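Local coordinates for protein beta-ketoacyl synthase (PDB 4EWG) that probably catalyses the condensation of an acyl primer with a malonyl unit on acyl carrier protein to give a 3-oxoacyl product, as other beta-ketoacyl synthases do, at residues Leu49-Leu53 against Tyr210-Asn216; Leu233-Glu237 against Val337-Leu341. All blocks are in the same frame, centred on the assembly; numbering follows the deposited sequence.

Contact 1 (Leu49-Leu53 against Tyr210-Asn216); sequences LHTRL and YATSTRN. With IMD (imidazole), chain C.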
ATOM      1  N   LEU A  49      -3.725   6.274 -28.219  1.00 29.64           N
ATOM      2  CA  LEU A  49      -4.624   6.969 -27.281  1.00 28.39           C
ATOM      3  C   LEU A  49      -5.696   7.684 -28.079  1.00 28.82           C
ATOM      4  O   LEU A  49      -5.387   8.386 -29.018  1.00 28.31           O
ATOM      5  CB  LEU A  49      -3.891   7.986 -26.453  1.00 28.00           C
ATOM      6  CG  LEU A  49      -3.062   7.444 -25.294  1.00 26.98           C
ATOM      7  CD1 LEU A  49      -2.386   8.610 -24.599  1.00 26.18           C
ATOM      8  CD2 LEU A  49      -3.930   6.641 -24.345  1.00 25.13           C
ATOM      9  N   HIS A  50      -6.947   7.487 -27.695  1.00 27.72           N
ATOM     10  CA  HIS A  50      -8.058   8.155 -28.321  1.00 28.22           C
ATOM     11  C   HIS A  50      -8.234   9.517 -27.764  1.00 27.51           C
ATOM     12  O   HIS A  50      -8.437  10.478 -28.508  1.00 27.72           O
ATOM     13  CB  HIS A  50      -9.319   7.335 -28.134  1.00 29.45           C
ATOM     14  CG  HIS A  50      -9.259   5.983 -28.825  1.00 30.24           C
ATOM     15  ND1 HIS A  50      -9.300   4.808 -28.148  1.00 31.42           N
ATOM     16  CD2 HIS A  50      -9.091   5.662 -30.146  1.00 31.52           C
ATOM     17  CE1 HIS A  50      -9.202   3.789 -29.019  1.00 31.49           C
ATOM     18  NE2 HIS A  50      -9.058   4.308 -30.237  1.00 32.38           N
ATOM     19  N   THR A  51      -8.137   9.654 -26.446  1.00 26.46           N
ATOM     20  CA  THR A  51      -8.306  10.983 -25.854  1.00 26.10           C
ATOM     21  C   THR A  51      -7.099  11.872 -26.116  1.00 26.69           C
ATOM     22  O   THR A  51      -5.989  11.403 -26.177  1.00 26.00           O
ATOM     23  CB  THR A  51      -8.601  10.943 -24.344  1.00 24.51           C
ATOM     24  OG1 THR A  51      -9.051  12.234 -23.919  1.00 24.63           O
ATOM     25  CG2 THR A  51      -7.396  10.559 -23.549  1.00 23.79           C
ATOM     26  N   ARG A  52      -7.363  13.168 -26.254  1.00 28.13           N
ATOM     27  CA  ARG A  52      -6.340  14.201 -26.212  1.00 28.74           C
ATOM     28  C   ARG A  52      -6.644  15.231 -25.106  1.00 28.36           C
ATOM     29  O   ARG A  52      -6.294  16.406 -25.232  1.00 28.99           O
ATOM     30  CB  ARG A  52      -6.244  14.891 -27.584  1.00 30.41           C
ATOM     31  CG  ARG A  52      -5.703  13.987 -28.684  1.00 31.18           C
ATOM     32  CD  ARG A  52      -4.239  13.684 -28.436  1.00 31.59           C
ATOM     33  NE  ARG A  52      -3.671  12.809 -29.451  1.00 32.30           N
ATOM     34  CZ  ARG A  52      -3.689  11.483 -29.412  1.00 32.19           C
ATOM     35  NH1 ARG A  52      -4.260  10.841 -28.411  1.00 31.67           N
ATOM     36  NH2 ARG A  52      -3.137  10.797 -30.396  1.00 33.91           N
ATOM     37  N   LEU A  53      -7.295  14.789 -24.034  1.00 27.01           N
ATOM     38  CA  LEU A  53      -7.669  15.701 -22.930  1.00 26.63           C
ATOM     39  C   LEU A  53      -6.979  15.339 -21.616  1.00 25.71           C
ATOM     40  O   LEU A  53      -6.792  14.161 -21.325  1.00 24.58           O
ATOM     41  CB  LEU A  53      -9.182  15.653 -22.707  1.00 26.62           C
ATOM     42  CG  LEU A  53     -10.060  15.930 -23.928  1.00 27.30           C
ATOM     43  CD1 LEU A  53     -11.517  15.578 -23.639  1.00 27.15           C
ATOM     44  CD2 LEU A  53      -9.894  17.386 -24.302  1.00 27.25           C
ATOM     45  N   TYR A 210     -11.951   2.417 -22.646  1.00 19.52           N
ATOM     46  CA  TYR A 210     -12.926   3.355 -23.234  1.00 20.03           C
ATOM     47  C   TYR A 210     -13.667   4.189 -22.182  1.00 19.78           C
ATOM     48  O   TYR A 210     -14.825   4.494 -22.358  1.00 20.21           O
ATOM     49  CB  TYR A 210     -13.947   2.630 -24.117  1.00 20.48           C
ATOM     50  CG  TYR A 210     -13.285   1.793 -25.159  1.00 20.69           C
ATOM     51  CD1 TYR A 210     -12.846   0.509 -24.845  1.00 20.13           C
ATOM     52  CD2 TYR A 210     -13.067   2.285 -26.469  1.00 21.14           C
ATOM     53  CE1 TYR A 210     -12.197  -0.267 -25.770  1.00 20.48           C
ATOM     54  CE2 TYR A 210     -12.440   1.497 -27.425  1.00 21.30           C
ATOM     55  CZ  TYR A 210     -11.999   0.212 -27.057  1.00 21.19           C
ATOM     56  OH  TYR A 210     -11.343  -0.605 -27.933  1.00 21.37           O
ATOM     57  N   ALA A 211     -12.995   4.536 -21.088  1.00 19.16           N
ATOM     58  CA  ALA A 211     -13.617   5.300 -19.999  1.00 18.78           C
ATOM     59  C   ALA A 211     -13.267   6.770 -20.101  1.00 18.86           C
ATOM     60  O   ALA A 211     -13.861   7.607 -19.398  1.00 18.23           O
ATOM     61  CB  ALA A 211     -13.170   4.752 -18.645  1.00 18.15           C
ATOM     62  N   THR A 212     -12.341   7.104 -21.003  1.00 19.21           N
ATOM     63  CA  THR A 212     -11.944   8.491 -21.180  1.00 19.75           C
ATOM     64  C   THR A 212     -12.890   9.231 -22.138  1.00 20.60           C
ATOM     65  O   THR A 212     -13.319   8.682 -23.143  1.00 21.66           O
ATOM     66  CB  THR A 212     -10.532   8.594 -21.763  1.00 20.24           C
ATOM     67  OG1 THR A 212     -10.421   7.719 -22.886  1.00 20.83           O
ATOM     68  CG2 THR A 212      -9.490   8.238 -20.744  1.00 19.40           C
ATOM     69  N   SER A 213     -13.174  10.488 -21.834  1.00 20.73           N
ATOM     70  CA  SER A 213     -13.815  11.403 -22.782  1.00 21.41           C
ATOM     71  C   SER A 213     -12.927  11.634 -24.010  1.00 22.27           C
ATOM     72  O   SER A 213     -11.704  11.787 -23.867  1.00 22.44           O
ATOM     73  CB  SER A 213     -14.066  12.747 -22.113  1.00 21.21           C
ATOM     74  OG  SER A 213     -14.636  13.682 -23.028  1.00 21.89           O
ATOM     75  N   THR A 214     -13.541  11.678 -25.197  1.00 22.47           N
ATOM     76  CA  THR A 214     -12.837  11.913 -26.422  1.00 22.91           C
ATOM     77  C   THR A 214     -13.346  13.183 -27.140  1.00 24.56           C
ATOM     78  O   THR A 214     -13.142  13.342 -28.346  1.00 24.73           O
ATOM     79  CB  THR A 214     -12.970  10.713 -27.364  1.00 22.72           C
ATOM     80  OG1 THR A 214     -14.334  10.479 -27.580  1.00 22.99           O
ATOM     81  CG2 THR A 214     -12.341   9.446 -26.768  1.00 21.85           C
ATOM     82  N   ARG A 215     -13.970  14.099 -26.410  1.00 25.20           N
ATOM     83  CA  ARG A 215     -14.353  15.371 -27.003  1.00 27.51           C
ATOM     84  C   ARG A 215     -13.131  16.258 -27.120  1.00 28.26           C
ATOM     85  O   ARG A 215     -12.996  17.249 -26.424  1.00 28.56           O
ATOM     86  CB  ARG A 215     -15.467  16.019 -26.207  1.00 28.05           C
ATOM     87  CG  ARG A 215     -16.774  15.302 -26.459  1.00 29.41           C
ATOM     88  CD  ARG A 215     -17.883  15.817 -25.574  1.00 30.68           C
ATOM     89  NE  ARG A 215     -18.371  17.135 -26.014  1.00 31.91           N
ATOM     90  CZ  ARG A 215     -19.426  17.763 -25.494  1.00 32.03           C
ATOM     91  NH1 ARG A 215     -20.116  17.214 -24.499  1.00 31.56           N
ATOM     92  NH2 ARG A 215     -19.789  18.945 -25.970  1.00 33.20           N
ATOM     93  N   ASN A 216     -12.243  15.890 -28.038  1.00 29.28           N
ATOM     94  CA  ASN A 216     -10.887  16.428 -28.056  1.00 29.87           C
ATOM     95  C   ASN A 216     -10.814  17.906 -28.437  1.00 32.30           C
ATOM     96  O   ASN A 216      -9.842  18.605 -28.112  1.00 32.35           O
ATOM     97  CB  ASN A 216      -9.986  15.541 -28.922  1.00 29.57           C
ATOM     98  CG  ASN A 216      -9.746  14.161 -28.290  1.00 28.25           C
ATOM     99  OD1 ASN A 216      -9.931  13.972 -27.083  1.00 28.73           O
ATOM    100  ND2 ASN A 216      -9.283  13.229 -29.070  1.00 27.39           N
TER
HETATM  101  N1  IMD C 501     -13.545   6.059 -26.073  1.00 24.14           N
HETATM  102  C2  IMD C 501     -13.154   6.499 -24.843  1.00 22.62           C
HETATM  103  N3  IMD C 501     -11.843   6.230 -24.686  1.00 23.64           N
HETATM  104  C4  IMD C 501     -11.391   5.616 -25.831  1.00 24.37           C
HETATM  105  C5  IMD C 501     -12.470   5.518 -26.715  1.00 23.65           C

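Contact 2 (Leu233-Glu237 against Val337-Leu341); sequences LVVGE and VGHTL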
ATOM      1  N   LEU A 233     -14.321  10.231 -18.483  1.00 18.97           N
ATOM      2  CA  LEU A 233     -13.560  11.039 -17.537  1.00 18.02           C
ATOM      3  C   LEU A 233     -12.438  11.789 -18.209  1.00 17.86           C
ATOM      4  O   LEU A 233     -12.142  11.564 -19.377  1.00 18.47           O
ATOM      5  CB  LEU A 233     -12.977  10.153 -16.423  1.00 17.29           C
ATOM      6  CG  LEU A 233     -11.970   9.032 -16.741  1.00 16.99           C
ATOM      7  CD1 LEU A 233     -10.535   9.543 -16.975  1.00 16.52           C
ATOM      8  CD2 LEU A 233     -11.997   7.999 -15.623  1.00 16.12           C
ATOM      9  N   VAL A 234     -11.835  12.699 -17.464  1.00 17.06           N
ATOM     10  CA  VAL A 234     -10.593  13.324 -17.867  1.00 16.72           C
ATOM     11  C   VAL A 234      -9.617  13.188 -16.711  1.00 16.08           C
ATOM     12  O   VAL A 234      -9.927  13.509 -15.567  1.00 15.69           O
ATOM     13  CB  VAL A 234     -10.805  14.816 -18.247  1.00 17.23           C
ATOM     14  CG1 VAL A 234      -9.480  15.503 -18.545  1.00 16.80           C
ATOM     15  CG2 VAL A 234     -11.805  14.929 -19.415  1.00 17.48           C
ATOM     16  N   VAL A 235      -8.434  12.701 -17.035  1.00 16.03           N
ATOM     17  CA  VAL A 235      -7.371  12.467 -16.070  1.00 15.61           C
ATOM     18  C   VAL A 235      -6.648  13.756 -15.689  1.00 15.97           C
ATOM     19  O   VAL A 235      -6.284  14.554 -16.544  1.00 16.76           O
ATOM     20  CB  VAL A 235      -6.376  11.469 -16.656  1.00 15.28           C
ATOM     21  CG1 VAL A 235      -5.113  11.416 -15.853  1.00 14.83           C
ATOM     22  CG2 VAL A 235      -7.068  10.100 -16.705  1.00 14.62           C
ATOM     23  N   GLY A 236      -6.471  13.946 -14.392  1.00 15.45           N
ATOM     24  CA  GLY A 236      -5.727  15.067 -13.842  1.00 15.53           C
ATOM     25  C   GLY A 236      -4.549  14.609 -13.003  1.00 15.01           C
ATOM     26  O   GLY A 236      -4.078  13.462 -13.132  1.00 14.63           O
ATOM     27  N   GLU A 237      -4.050  15.513 -12.162  1.00 14.70           N
ATOM     28  CA  GLU A 237      -2.871  15.233 -11.345  1.00 14.20           C
ATOM     29  C   GLU A 237      -2.770  16.146 -10.138  1.00 14.17           C
ATOM     30  O   GLU A 237      -3.576  17.091  -9.985  1.00 14.84           O
ATOM     31  CB  GLU A 237      -1.606  15.341 -12.202  1.00 14.37           C
ATOM     32  CG  GLU A 237      -1.301  16.733 -12.747  1.00 14.91           C
ATOM     33  CD  GLU A 237       0.049  16.840 -13.416  1.00 15.07           C
ATOM     34  OE1 GLU A 237       0.929  16.105 -13.055  1.00 14.54           O
ATOM     35  OE2 GLU A 237       0.257  17.676 -14.322  1.00 16.21           O
ATOM     36  N   VAL A 337     -11.329  19.794 -11.829  1.00 21.10           N
ATOM     37  CA  VAL A 337      -9.930  19.357 -11.890  1.00 21.22           C
ATOM     38  C   VAL A 337      -9.753  17.990 -12.546  1.00 21.15           C
ATOM     39  O   VAL A 337      -8.628  17.463 -12.605  1.00 21.40           O
ATOM     40  CB  VAL A 337      -9.268  19.348 -10.485  1.00 20.79           C
ATOM     41  CG1 VAL A 337      -9.298  20.747  -9.916  1.00 21.05           C
ATOM     42  CG2 VAL A 337      -9.947  18.370  -9.541  1.00 20.13           C
ATOM     43  N   GLY A 338     -10.843  17.412 -13.053  1.00 20.51           N
ATOM     44  CA  GLY A 338     -10.770  16.074 -13.604  1.00 20.33           C
ATOM     45  C   GLY A 338     -10.648  15.010 -12.516  1.00 19.56           C
ATOM     46  O   GLY A 338     -10.849  15.295 -11.314  1.00 20.50           O
ATOM     47  N   HIS A 339     -10.318  13.788 -12.933  1.00 18.14           N
ATOM     48  CA  HIS A 339     -10.077  12.683 -12.027  1.00 17.24           C
ATOM     49  C   HIS A 339      -8.605  12.675 -11.720  1.00 16.68           C
ATOM     50  O   HIS A 339      -7.790  12.271 -12.549  1.00 16.13           O
ATOM     51  CB  HIS A 339     -10.491  11.375 -12.680  1.00 17.41           C
ATOM     52  CG  HIS A 339     -10.446  10.212 -11.768  1.00 18.02           C
ATOM     53  ND1 HIS A 339      -9.754  10.226 -10.625  1.00 18.09           N
ATOM     54  CD2 HIS A 339     -11.040   8.950 -11.854  1.00 18.25           C
ATOM     55  CE1 HIS A 339      -9.888   9.032 -10.019  1.00 18.44           C
ATOM     56  NE2 HIS A 339     -10.674   8.263 -10.771  1.00 18.42           N
ATOM     57  N   THR A 340      -8.250  13.139 -10.517  1.00 15.87           N
ATOM     58  CA  THR A 340      -6.859  13.351 -10.153  1.00 15.17           C
ATOM     59  C   THR A 340      -6.224  12.056  -9.576  1.00 14.78           C
ATOM     60  O   THR A 340      -5.150  12.103  -8.977  1.00 14.34           O
ATOM     61  CB  THR A 340      -6.723  14.517  -9.149  1.00 15.05           C
ATOM     62  OG1 THR A 340      -7.537  14.246  -7.997  1.00 14.69           O
ATOM     63  CG2 THR A 340      -7.137  15.865  -9.780  1.00 14.67           C
ATOM     64  N   LEU A 341      -6.921  10.932  -9.764  1.00 14.49           N
ATOM     65  CA  LEU A 341      -6.413   9.583  -9.503  1.00 13.94           C
ATOM     66  C   LEU A 341      -5.947   9.393  -8.053  1.00 13.38           C
ATOM     67  O   LEU A 341      -6.744   9.541  -7.120  1.00 12.81           O
ATOM     68  CB  LEU A 341      -5.332   9.238 -10.526  1.00 14.38           C
ATOM     69  CG  LEU A 341      -5.815   9.263 -11.987  1.00 14.97           C
ATOM     70  CD1 LEU A 341      -4.661   8.844 -12.887  1.00 15.31           C
ATOM     71  CD2 LEU A 341      -7.050   8.455 -12.267  1.00 14.65           C
TER
HETATM   72  O   HOH W   1      -6.107  18.093 -12.221  1.00 18.82           O

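Contact 1 (Leu49-Leu53 against Tyr210-Asn216)
Two irregular loops of the thiolase-like ketosynthase fold meet here, with Thr51 and Thr214 CA 4.7 Å apart and Arg52 and Asn216 CA 5.4 Å apart. Tyr210, at positive phi, closes a Schellman motif at the end of the preceding helix. Farther along, Arg215 centres an inverse gamma turn, with a weak bond from Asn216 N to Thr214 O at 2.7 Å. The Asn216 carboxamide then reaches back to the first loop and binds its backbone on both sides of Thr51: ND2 donates to His50 O at 2.9 Å, and OD1 accepts from Arg52 N at 2.8 Å. Between these two bonds, Thr51 adds a third: its OG1 donates to Ser213 O at 2.7 Å and accepts from Leu53 N at 3.1 Å, an ST turn just ahead of strand 53-54. Leu53 points its side chain at the partner loop, where CD1 packs against Ser213 OG (3.7 Å) and Arg215 O (3.6 Å). Asp207 of the same chain ties the two loops together from outside, bonding the backbone N of His50 and of Thr51 as well as Thr212 OG1, while Asp231 holds Ser213 OG. Leu49, which does not touch 210-216, packs on Met131 of the second subunit, so loop 49-53 reaches the dimer interface. On the solvent-exposed side, His50 CB touches Thr214 CG2 at 3.9 Å, and an imidazole, probably from the crystallisation liquor, lies near the His50 and Tyr210 rings; the imidazole N3 donates to Thr212 OG1 at 2.7 Å.

Contact 2 (Leu233-Glu237 against Val337-Leu341)
His339, Gly236 and Thr340 carry most of this buried contact, a single beta bridge between two loops in the core of the thiolase-like fold. His339 is paired with Val235 (CA to CA 4.9 Å): its N donates to Val234 O at 2.7 Å and its O accepts from Gly236 N at 2.8 Å. The two segments cross at about 85° end to end, in keeping with a single bridge and not a run of paired residues. His339 belongs to a Gly-His-Thr sequence like that of the second active-site histidine of beta-ketoacyl synthases, and its ring stands edge-to-face with His305; the bridge probably helps to position it. His339 ND1 accepts from Leu341 N at 3.0 Å, while Leu233 CD2 lies at the ring edge, 4.0 Å from His339 CD2. Gly236 passes so close to the other loop that an ideal CB there would lie 2.5 Å from Val337 O, a clash. Gly338, at positive phi after a helix, is likewise tight, its CA 3.3 Å from Val234 O. Thr340 covers the far end, its CA 3.9 Å from Gly236 C and its CG2 3.8 Å from Glu237 O. A water completes the join, donating to Val337 O at 2.6 Å and accepting weakly from Glu237 N at 3.3 Å.

Along the chain both segments of contact 1 come before those of contact 2, yet their centres lie only about 12 Å apart. Segments 210-216 and 233-237 belong to the same long connection between helix 200-207 and strand 238-246, and they touch directly: Ala211 O and Leu233 N (2.8 Å), and Ser213 N and Leu233 O (2.9 Å), are probably hydrogen-bonded. Leu233 thus joins the outer contact, about 21 Å from the chain centre, to the buried one at about 10 Å. Helix 200-207 packs against both contacts. The connection therefore meets loop 49-53, near the second subunit, at its outer part and loop 337-341, which holds the probable active-site histidine, at its inner end, just before strand 238-246.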